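Local coordinates for nisin biosynthesis protein nisC (Lactococcus lactis subsp. lactis, PDB 2G0D) that cyclises the dehydrated nisin precursor, adding cysteine thiols to dehydrated serine and threonine residues to close the thioether rings of the lantibiotic, at residues Y146-N151 and G212-Y217; E138-I143 and I163-N168; S80-A85 and Q397-F402; Y112-V117 and E153-L158. All coordinates share one frame; numbering follows the deposited sequence.

Interaction 1: Y146-N151 and G212-Y217; sequences YLLLIN and GCILAY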
# COMPACT_ATOMS: atom_id res chain seq x y z
N TYR A 146 -5.17 5.58 5.34
CA TYR A 146 -5.35 7.03 5.30
C TYR A 146 -6.11 7.55 6.53
O TYR A 146 -5.64 8.50 7.18
CB TYR A 146 -6.07 7.51 4.02
CG TYR A 146 -6.55 8.95 4.16
CD1 TYR A 146 -5.66 10.02 4.10
CD2 TYR A 146 -7.89 9.23 4.39
CE1 TYR A 146 -6.09 11.34 4.27
CE2 TYR A 146 -8.34 10.55 4.58
CZ TYR A 146 -7.44 11.60 4.53
OH TYR A 146 -7.88 12.91 4.69
N LEU A 147 -7.25 6.94 6.85
CA LEU A 147 -8.09 7.41 7.98
C LEU A 147 -7.33 7.51 9.29
O LEU A 147 -7.51 8.48 10.01
CB LEU A 147 -9.38 6.58 8.15
CG LEU A 147 -10.40 6.71 6.99
CD1 LEU A 147 -11.52 5.66 7.15
CD2 LEU A 147 -10.98 8.12 6.89
N LEU A 148 -6.44 6.53 9.55
CA LEU A 148 -5.68 6.46 10.80
C LEU A 148 -4.65 7.58 11.03
O LEU A 148 -4.13 7.75 12.14
CB LEU A 148 -5.03 5.08 10.97
CG LEU A 148 -6.03 3.95 11.24
CD1 LEU A 148 -5.37 2.60 11.01
CD2 LEU A 148 -6.64 4.02 12.67
N LEU A 149 -4.40 8.36 9.99
CA LEU A 149 -3.61 9.59 10.10
C LEU A 149 -4.43 10.78 10.62
O LEU A 149 -3.85 11.81 10.95
CB LEU A 149 -3.04 9.97 8.73
CG LEU A 149 -1.95 9.05 8.13
CD1 LEU A 149 -1.66 9.53 6.71
CD2 LEU A 149 -0.66 9.05 9.02
N ILE A 150 -5.76 10.68 10.62
CA ILE A 150 -6.58 11.77 11.14
C ILE A 150 -6.82 11.55 12.63
O ILE A 150 -7.39 10.53 13.03
CB ILE A 150 -7.95 11.87 10.40
CG1 ILE A 150 -7.78 11.90 8.87
CG2 ILE A 150 -8.72 13.10 10.86
CD1 ILE A 150 -9.11 11.70 8.13
N ASN A 151 -6.41 12.51 13.45
CA ASN A 151 -6.58 12.40 14.90
C ASN A 151 -7.93 12.89 15.43
O ASN A 151 -8.27 12.67 16.58
CB ASN A 151 -5.41 13.05 15.65
CG ASN A 151 -4.06 12.43 15.30
OD1 ASN A 151 -3.13 13.14 14.91
ND2 ASN A 151 -3.94 11.11 15.41
N GLY A 212 -4.09 -7.95 7.89
CA GLY A 212 -3.25 -8.12 9.08
C GLY A 212 -2.46 -6.87 9.44
O GLY A 212 -2.50 -6.43 10.59
N CYS A 213 -1.75 -6.29 8.47
CA CYS A 213 -0.97 -5.07 8.70
C CYS A 213 -1.86 -3.95 9.20
O CYS A 213 -1.49 -3.25 10.16
CB CYS A 213 -0.25 -4.60 7.43
SG CYS A 213 1.15 -5.67 6.94
N ILE A 214 -3.02 -3.77 8.57
CA ILE A 214 -3.87 -2.63 8.93
C ILE A 214 -4.46 -2.81 10.33
O ILE A 214 -4.58 -1.84 11.10
CB ILE A 214 -4.93 -2.24 7.83
CG1 ILE A 214 -5.26 -0.74 7.90
CG2 ILE A 214 -6.22 -3.06 7.94
CD1 ILE A 214 -4.02 0.20 7.67
N LEU A 215 -4.79 -4.05 10.69
CA LEU A 215 -5.25 -4.33 12.06
C LEU A 215 -4.20 -4.14 13.14
O LEU A 215 -4.54 -3.70 14.25
CB LEU A 215 -5.83 -5.74 12.18
CG LEU A 215 -7.08 -5.97 11.33
CD1 LEU A 215 -7.45 -7.45 11.40
CD2 LEU A 215 -8.28 -5.08 11.74
N ALA A 216 -2.95 -4.49 12.84
CA ALA A 216 -1.84 -4.25 13.75
C ALA A 216 -1.63 -2.74 13.91
O ALA A 216 -1.49 -2.25 15.04
CB ALA A 216 -0.56 -4.92 13.22
N TYR A 217 -1.60 -2.03 12.78
CA TYR A 217 -1.43 -0.56 12.80
C TYR A 217 -2.56 0.12 13.56
O TYR A 217 -2.28 0.96 14.38
CB TYR A 217 -1.28 0.02 11.39
CG TYR A 217 -1.01 1.52 11.32
CD1 TYR A 217 0.09 2.09 11.97
CD2 TYR A 217 -1.85 2.36 10.58
CE1 TYR A 217 0.35 3.46 11.88
CE2 TYR A 217 -1.58 3.73 10.49
CZ TYR A 217 -0.49 4.26 11.12
OH TYR A 217 -0.25 5.62 11.04

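Interaction 2: E138-I143 and I163-N168; sequences EGLSGI and INFLSN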
# COMPACT_ATOMS: atom_id res chain seq x y z
N GLU A 138 -8.02 -0.93 -3.62
CA GLU A 138 -9.35 -0.36 -3.81
C GLU A 138 -10.27 -0.47 -2.58
O GLU A 138 -11.29 0.20 -2.52
CB GLU A 138 -10.06 -0.97 -5.04
CG GLU A 138 -9.28 -0.79 -6.35
CD GLU A 138 -9.03 0.66 -6.73
OE1 GLU A 138 -9.85 1.53 -6.38
OE2 GLU A 138 -8.00 0.95 -7.39
N GLY A 139 -9.91 -1.31 -1.61
CA GLY A 139 -10.85 -1.62 -0.51
C GLY A 139 -10.59 -0.91 0.81
O GLY A 139 -9.85 0.06 0.88
N LEU A 140 -11.21 -1.43 1.86
CA LEU A 140 -11.32 -0.74 3.14
C LEU A 140 -10.01 -0.65 3.90
O LEU A 140 -9.81 0.30 4.67
CB LEU A 140 -12.38 -1.42 4.02
CG LEU A 140 -13.87 -1.38 3.56
CD1 LEU A 140 -14.81 -1.97 4.60
CD2 LEU A 140 -14.31 0.03 3.23
N SER A 141 -9.13 -1.64 3.73
CA SER A 141 -7.81 -1.65 4.40
C SER A 141 -6.98 -0.40 4.00
O SER A 141 -6.47 0.32 4.87
CB SER A 141 -7.01 -2.90 4.04
OG SER A 141 -7.55 -4.04 4.68
N GLY A 142 -6.89 -0.17 2.69
CA GLY A 142 -6.23 1.02 2.15
C GLY A 142 -6.87 2.32 2.62
O GLY A 142 -6.18 3.26 2.99
N ILE A 143 -8.20 2.37 2.62
CA ILE A 143 -8.93 3.55 3.13
C ILE A 143 -8.61 3.81 4.60
O ILE A 143 -8.34 4.95 4.98
CB ILE A 143 -10.45 3.43 2.90
CG1 ILE A 143 -10.76 3.59 1.41
CG2 ILE A 143 -11.25 4.47 3.73
CD1 ILE A 143 -12.26 3.35 1.01
N ILE A 163 -12.71 -1.59 11.18
CA ILE A 163 -11.93 -2.58 11.94
C ILE A 163 -12.77 -3.83 12.25
O ILE A 163 -12.31 -4.96 12.02
CB ILE A 163 -11.33 -1.96 13.22
CG1 ILE A 163 -10.07 -1.14 12.87
CG2 ILE A 163 -10.96 -3.05 14.30
CD1 ILE A 163 -9.79 -0.05 13.89
N ASN A 164 -13.99 -3.63 12.76
CA ASN A 164 -14.89 -4.76 13.07
C ASN A 164 -15.27 -5.53 11.81
O ASN A 164 -15.29 -6.76 11.82
CB ASN A 164 -16.16 -4.29 13.78
CG ASN A 164 -15.95 -3.99 15.26
OD1 ASN A 164 -14.87 -4.22 15.81
ND2 ASN A 164 -16.99 -3.48 15.91
N PHE A 165 -15.56 -4.80 10.73
CA PHE A 165 -15.88 -5.41 9.45
C PHE A 165 -14.74 -6.25 8.87
O PHE A 165 -14.96 -7.39 8.42
CB PHE A 165 -16.33 -4.34 8.46
CG PHE A 165 -16.55 -4.86 7.07
CD1 PHE A 165 -17.80 -5.33 6.68
CD2 PHE A 165 -15.50 -4.88 6.15
CE1 PHE A 165 -18.00 -5.81 5.38
CE2 PHE A 165 -15.69 -5.36 4.85
CZ PHE A 165 -16.95 -5.82 4.47
N LEU A 166 -13.52 -5.71 8.86
CA LEU A 166 -12.36 -6.49 8.45
C LEU A 166 -12.12 -7.75 9.31
O LEU A 166 -11.99 -8.85 8.77
CB LEU A 166 -11.09 -5.61 8.38
CG LEU A 166 -11.08 -4.42 7.39
CD1 LEU A 166 -9.83 -3.48 7.57
CD2 LEU A 166 -11.24 -4.90 5.94
N SER A 167 -12.04 -7.59 10.63
CA SER A 167 -11.84 -8.72 11.57
C SER A 167 -12.83 -9.85 11.34
O SER A 167 -12.44 -11.03 11.32
CB SER A 167 -11.96 -8.27 13.04
OG SER A 167 -11.03 -7.23 13.33
N ASN A 168 -14.10 -9.49 11.17
CA ASN A 168 -15.15 -10.46 10.91
C ASN A 168 -14.94 -11.27 9.62
O ASN A 168 -15.41 -12.40 9.51
CB ASN A 168 -16.51 -9.78 10.92
CG ASN A 168 -17.65 -10.76 10.73
OD1 ASN A 168 -17.95 -11.56 11.62
ND2 ASN A 168 -18.28 -10.71 9.57

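Interaction 3: S80-A85 and Q397-F402; sequences SLYSGA and QALLLF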
# COMPACT_ATOMS: atom_id res chain seq x y z
N SER A 80 -11.61 5.03 -2.60
CA SER A 80 -10.48 4.12 -2.46
C SER A 80 -9.11 4.82 -2.37
O SER A 80 -8.93 5.91 -2.90
CB SER A 80 -10.48 3.09 -3.59
OG SER A 80 -9.87 3.61 -4.75
N LEU A 81 -8.17 4.18 -1.69
CA LEU A 81 -6.80 4.72 -1.57
C LEU A 81 -6.16 4.98 -2.95
O LEU A 81 -5.65 6.07 -3.19
CB LEU A 81 -5.90 3.81 -0.73
CG LEU A 81 -4.42 4.21 -0.50
CD1 LEU A 81 -4.28 5.54 0.26
CD2 LEU A 81 -3.64 3.13 0.26
N TYR A 82 -6.18 3.99 -3.84
CA TYR A 82 -5.43 4.09 -5.09
C TYR A 82 -6.19 4.66 -6.28
O TYR A 82 -5.56 5.09 -7.23
CB TYR A 82 -4.73 2.77 -5.46
CG TYR A 82 -3.39 2.62 -4.74
CD1 TYR A 82 -3.34 2.17 -3.43
CD2 TYR A 82 -2.19 2.97 -5.37
CE1 TYR A 82 -2.12 2.06 -2.76
CE2 TYR A 82 -0.97 2.87 -4.71
CZ TYR A 82 -0.94 2.40 -3.42
OH TYR A 82 0.25 2.30 -2.76
N SER A 83 -7.52 4.65 -6.23
CA SER A 83 -8.33 5.24 -7.32
C SER A 83 -9.28 6.34 -6.87
O SER A 83 -9.82 7.05 -7.71
CB SER A 83 -9.17 4.18 -8.04
OG SER A 83 -8.34 3.17 -8.55
N GLY A 84 -9.51 6.47 -5.57
CA GLY A 84 -10.58 7.34 -5.11
C GLY A 84 -10.19 8.48 -4.19
O GLY A 84 -9.05 8.95 -4.23
N ALA A 85 -11.14 8.91 -3.37
CA ALA A 85 -10.95 10.07 -2.49
C ALA A 85 -9.81 9.96 -1.48
O ALA A 85 -9.16 10.96 -1.20
CB ALA A 85 -12.28 10.44 -1.78
N GLN A 397 2.31 6.01 3.65
CA GLN A 397 1.06 5.45 4.13
C GLN A 397 0.41 4.58 3.07
O GLN A 397 -0.22 3.57 3.39
CB GLN A 397 0.08 6.57 4.52
CG GLN A 397 -0.98 6.17 5.56
CD GLN A 397 -0.39 5.98 6.99
OE1 GLN A 397 -1.09 5.56 7.94
NE2 GLN A 397 0.87 6.29 7.14
N ALA A 398 0.54 4.98 1.81
CA ALA A 398 -0.09 4.27 0.70
C ALA A 398 0.50 2.87 0.49
O ALA A 398 -0.11 2.01 -0.16
CB ALA A 398 0.05 5.09 -0.57
N LEU A 399 1.70 2.65 1.02
CA LEU A 399 2.43 1.38 0.92
C LEU A 399 2.40 0.61 2.23
O LEU A 399 3.06 -0.42 2.35
CB LEU A 399 3.88 1.63 0.51
CG LEU A 399 4.15 2.19 -0.90
CD1 LEU A 399 5.66 2.39 -1.15
CD2 LEU A 399 3.58 1.26 -1.95
N LEU A 400 1.64 1.11 3.20
CA LEU A 400 1.60 0.56 4.58
C LEU A 400 2.98 0.54 5.20
O LEU A 400 3.36 -0.42 5.91
CB LEU A 400 0.98 -0.86 4.65
CG LEU A 400 -0.36 -1.16 3.96
CD1 LEU A 400 -0.81 -2.60 4.28
CD2 LEU A 400 -1.48 -0.13 4.29
N LEU A 401 3.73 1.60 4.96
CA LEU A 401 5.02 1.79 5.60
C LEU A 401 4.79 2.86 6.63
O LEU A 401 4.59 4.03 6.29
CB LEU A 401 6.08 2.19 4.58
CG LEU A 401 6.24 1.20 3.43
CD1 LEU A 401 7.27 1.68 2.36
CD2 LEU A 401 6.56 -0.25 3.94
N PHE A 402 4.76 2.43 7.90
CA PHE A 402 4.25 3.25 8.99
C PHE A 402 5.41 3.74 9.86
O PHE A 402 5.83 3.05 10.81
CB PHE A 402 3.28 2.40 9.82
CG PHE A 402 2.07 1.88 9.05
CD1 PHE A 402 1.26 2.76 8.30
CD2 PHE A 402 1.70 0.53 9.13
CE1 PHE A 402 0.12 2.30 7.60
CE2 PHE A 402 0.58 0.04 8.43
CZ PHE A 402 -0.24 0.94 7.69

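Interaction 4: Y112-V117 and E153-L158; sequences YIEYFV and EQYDDL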
# COMPACT_ATOMS: atom_id res chain seq x y z
N TYR A 112 -17.07 12.60 2.32
CA TYR A 112 -17.40 11.68 1.24
C TYR A 112 -16.89 10.27 1.56
O TYR A 112 -17.61 9.29 1.37
CB TYR A 112 -16.94 12.16 -0.16
CG TYR A 112 -17.09 11.03 -1.18
CD1 TYR A 112 -18.34 10.67 -1.71
CD2 TYR A 112 -15.99 10.28 -1.55
CE1 TYR A 112 -18.45 9.60 -2.63
CE2 TYR A 112 -16.10 9.23 -2.44
CZ TYR A 112 -17.31 8.89 -2.97
OH TYR A 112 -17.33 7.82 -3.86
N ILE A 113 -15.65 10.17 2.05
CA ILE A 113 -15.08 8.87 2.39
C ILE A 113 -15.92 8.12 3.42
O ILE A 113 -16.20 6.93 3.23
CB ILE A 113 -13.61 8.96 2.88
CG1 ILE A 113 -12.66 9.35 1.72
CG2 ILE A 113 -13.18 7.61 3.45
CD1 ILE A 113 -11.27 9.89 2.16
N GLU A 114 -16.30 8.80 4.50
CA GLU A 114 -17.13 8.21 5.53
C GLU A 114 -18.49 7.76 4.99
O GLU A 114 -18.93 6.64 5.27
CB GLU A 114 -17.34 9.17 6.71
CG GLU A 114 -18.29 8.62 7.79
CD GLU A 114 -18.10 9.26 9.16
OE1 GLU A 114 -17.49 10.36 9.26
OE2 GLU A 114 -18.55 8.65 10.14
N TYR A 115 -19.16 8.63 4.23
CA TYR A 115 -20.36 8.25 3.45
C TYR A 115 -20.10 7.00 2.57
O TYR A 115 -20.86 6.04 2.62
CB TYR A 115 -20.86 9.40 2.55
CG TYR A 115 -21.75 8.90 1.43
CD1 TYR A 115 -23.02 8.38 1.70
CD2 TYR A 115 -21.32 8.89 0.10
CE1 TYR A 115 -23.84 7.90 0.70
CE2 TYR A 115 -22.15 8.39 -0.93
CZ TYR A 115 -23.41 7.90 -0.61
OH TYR A 115 -24.24 7.41 -1.59
N PHE A 116 -19.04 7.05 1.75
CA PHE A 116 -18.69 5.94 0.87
C PHE A 116 -18.51 4.62 1.62
O PHE A 116 -19.07 3.58 1.22
CB PHE A 116 -17.43 6.25 0.05
CG PHE A 116 -16.93 5.07 -0.76
CD1 PHE A 116 -17.56 4.72 -1.95
CD2 PHE A 116 -15.87 4.29 -0.30
CE1 PHE A 116 -17.13 3.61 -2.69
CE2 PHE A 116 -15.42 3.17 -1.04
CZ PHE A 116 -16.04 2.84 -2.23
N VAL A 117 -17.73 4.64 2.69
CA VAL A 117 -17.46 3.41 3.44
C VAL A 117 -18.74 2.85 4.07
O VAL A 117 -19.06 1.68 3.92
CB VAL A 117 -16.33 3.62 4.48
CG1 VAL A 117 -16.21 2.43 5.42
CG2 VAL A 117 -15.00 3.85 3.77
N GLU A 153 -11.41 12.92 16.67
CA GLU A 153 -12.19 11.81 17.26
C GLU A 153 -13.57 11.55 16.61
O GLU A 153 -14.19 10.50 16.86
CB GLU A 153 -12.30 11.94 18.80
CG GLU A 153 -13.50 12.70 19.34
CD GLU A 153 -13.59 12.65 20.88
OE1 GLU A 153 -14.63 12.21 21.44
OE2 GLU A 153 -12.61 13.06 21.55
N GLN A 154 -14.04 12.46 15.76
CA GLN A 154 -15.30 12.26 15.05
C GLN A 154 -15.24 11.05 14.09
O GLN A 154 -16.28 10.51 13.70
CB GLN A 154 -15.73 13.54 14.30
CG GLN A 154 -14.80 13.94 13.14
CD GLN A 154 -15.43 14.98 12.22
OE1 GLN A 154 -16.53 14.78 11.70
NE2 GLN A 154 -14.74 16.10 12.01
N TYR A 155 -14.03 10.59 13.76
CA TYR A 155 -13.86 9.44 12.85
C TYR A 155 -13.64 8.11 13.58
O TYR A 155 -13.39 7.07 12.95
CB TYR A 155 -12.80 9.74 11.82
CG TYR A 155 -13.15 10.95 10.96
CD1 TYR A 155 -14.32 10.95 10.16
CD2 TYR A 155 -12.36 12.10 10.98
CE1 TYR A 155 -14.66 12.05 9.38
CE2 TYR A 155 -12.70 13.21 10.21
CZ TYR A 155 -13.85 13.17 9.41
OH TYR A 155 -14.18 14.26 8.63
N ASP A 156 -13.78 8.15 14.91
CA ASP A 156 -13.57 6.99 15.76
C ASP A 156 -14.57 5.91 15.43
O ASP A 156 -14.22 4.73 15.31
CB ASP A 156 -13.65 7.40 17.24
CG ASP A 156 -12.36 8.10 17.73
OD1 ASP A 156 -11.37 8.22 16.95
OD2 ASP A 156 -12.32 8.54 18.89
N ASP A 157 -15.82 6.32 15.25
CA ASP A 157 -16.88 5.38 14.94
C ASP A 157 -16.64 4.68 13.61
O ASP A 157 -16.72 3.46 13.55
CB ASP A 157 -18.27 6.04 15.02
CG ASP A 157 -18.68 6.37 16.44
OD1 ASP A 157 -18.38 5.57 17.36
OD2 ASP A 157 -19.31 7.43 16.66
N LEU A 158 -16.34 5.46 12.56
CA LEU A 158 -15.98 4.95 11.25
C LEU A 158 -14.81 3.94 11.32
O LEU A 158 -14.85 2.87 10.70
CB LEU A 158 -15.62 6.13 10.32
CG LEU A 158 -14.99 5.87 8.93
CD1 LEU A 158 -15.91 5.01 8.03
CD2 LEU A 158 -14.61 7.16 8.23
O HOH W 1 -17.32 8.18 12.46
O HOH W 2 -17.64 11.74 11.57

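Interaction 1: Y146-N151 and G212-Y217
Leu148 and Tyr217 form most of this buried contact. The leucine runs past the tyrosine in the opposite direction, and two of its carbons touch the same side of the ring: Leu148 CD1 lies 3.6 Å from Tyr217 CD2, and Leu148 CB 3.7 Å from Tyr217 CE2. The methyl meets the ring obliquely. Leu148 CD1 also approaches Ile214 CD1, at 4.3 Å, so one branch fits between two residues of the same helical face, a buried apolar niche that suits a branched aliphatic chain. With CG anti to its own backbone N (chi1 -176°), Tyr217 sends its ring across to the other segment. At its far end, Leu149 CD2 comes within 4.0 Å of Tyr217 OH, the two side chains crossing at about a right angle. The hydroxyl is hydrogen-bonded to Asp404, while Phe402 stacks on the ring; together they probably help to hold the ring that Leu148 touches. In the 146-151 segment, a type I turn from Leu147 to Ile150, closed by Ile150 N to Leu147 O (2.9 Å), places Leu148 facing helix 208-221 and lets the end of Leu149 reach the tyrosine. The contact joins the C-terminal part of helix 140-147 and this turn to helix 208-221 in the alpha toroid, with helix 156-168 beside them touching Leu147 through Leu158 and Ile214 through Leu166.

Interaction 2: E138-I143 and I163-N168
One turn before Ser167, on the helix whose Phe165 and Leu166 pack against Leu140 and Ser141, the carbonyl oxygen Ile163 O is gripped by two donors of a single residue. Ser167 N reaches Ile163 O at 3.0 Å as the normal helical bond, and Ser167 OG adds a second at 2.9 Å from the opposite face of the carbonyl plane, tilted 37° out of it. The serine thereby buries its hydroxyl against its own helix. No hydrogen bond crosses the interface; the packing is mainly apolar. Leu140 CD1 lies 3.4 Å from Phe165 CD2, meeting the ring obliquely, the two side chains crossing at about a right angle. Phe165 swings its ring towards helix 140-147 because CG is anti to the backbone N (chi1 174°), and an edge-to-face contact with Phe124 helps to hold it there. In the alpha toroid this joins the start of helix 140-147, with Gly139 as N-cap, to the C-terminal part of helix 156-168. Both methyls of Leu166 lie by Ser141 OG, CD1 the nearer at 3.7 Å, and Leu166 CD2 also approaches Leu140 CB at 4.1 Å. Serine suits this buried place because it is small and its hydroxyl is hydrogen-bonded to Tyr134 O, so it can lie against the leucine methyls with its polarity already met. Ile214 of helix 208-221 touches Ser141, while Val117 and Ile121 of helix 100-122 cover Leu140.

Interaction 3: S80-A85 and Q397-F402
The Tyr82 ring meets the other segment at its edge: Ala398 O lies in the ring plane, 3.3 Å from Tyr82 CE1. The second aromatic, Phe402, carries its own chain on one face, with Leu400 C 3.9 Å above the ring centre. Near the centre of the alpha toroid, a loop (80-85) that leads from helix 53-74 into helix 85-92 meets a short 3-10 turn and the loop that follows it (397-402), which come after helix 376-387 near the end of the chain. The hydroxyl of Tyr82 donates a short hydrogen bond, 2.6 Å, to Ala398 O. It comes from well above the carbonyl plane, 67° out of it, with a C=O to donor angle of 112°, so no lone pair is used squarely. The ring also lies near the alanine methyl, Tyr82 CZ being 4.0 Å from Ala398 CB; a methyl is small enough for the tyrosine to reach past it to the backbone. Leu81, its CG anti to the backbone N (chi1 180°), brings CD2 to the same oxygen, 3.7 Å from Ala398 O, and probably helps to shield the bond. Leu399 CD2 touches Tyr82 OH as well, and the side chain of Leu399 is about 9 Å from the zinc ion bound by Cys278, Cys324 and His325. The turn carrying Leu81 and Tyr82 is fixed by Ser80, whose hydroxyl is also hydrogen-bonded to Glu138: in an ST motif, Ser83 N donates to Ser80 OG at 3.0 Å.

Interaction 4: Y112-V117 and E153-L158
Glu114 and Leu158 both start with CG anti to the backbone N (chi1 176° and 170°), and each is thereby thrown across the gap towards the other; the glutamate then continues extended beyond CG. They join helix 100-122 to the N-terminal end of helix 156-168, neighbours in the alpha toroid, far from its centre. The aliphatic part of Glu114 serves as a hydrophobic surface, with Glu114 CB 3.7 Å from Leu158 CD2. One turn on, Val117 CG1 meets the other branch of the leucine, 3.7 Å from Leu158 CD1, the two side chains crossing at about a right angle. Leu158 is therefore straddled by residues three apart on one helical face. The carboxylate ends at the rim of Tyr155: Glu114 OE1 lies near the ring plane, 3.3 Å from Tyr155 CE1, with the two planes 56° apart. An aromatic edge, slightly positive, probably suits this oxygen. One face of the same ring is covered by its neighbour Gln154, whose CG sits over the ring centre. Charge at Glu114 is probably eased further by the start of helix 156-168, which it reaches through an ordered water. Two waters lie between the Glu114 carboxylate and Gln154 O; the one donating to Glu114 OE2 (2.7 Å) also donates to Gln154 O (2.8 Å) and accepts from Leu158 N (2.9 Å).

Overall arrangement
From the N terminus, the chain first passes 80-85, whose partner comes only near the C terminus, so interaction 3 closes a loop that encloses the other three contacts. Then 112-117, 138-143 and 146-151 each open a loop before any closes. Segment 153-158 completes interaction 4, 163-168 completes interaction 2 and 212-217 completes interaction 1, and these three cross one another. Helix 140-147 serves interactions 1 and 2, and helix 156-168 serves 2 and 4, tying helices 100-122, 140-147, 156-168 and 208-221 into one sector of the toroid. The Glu138 carboxylate connects interactions 2 and 3.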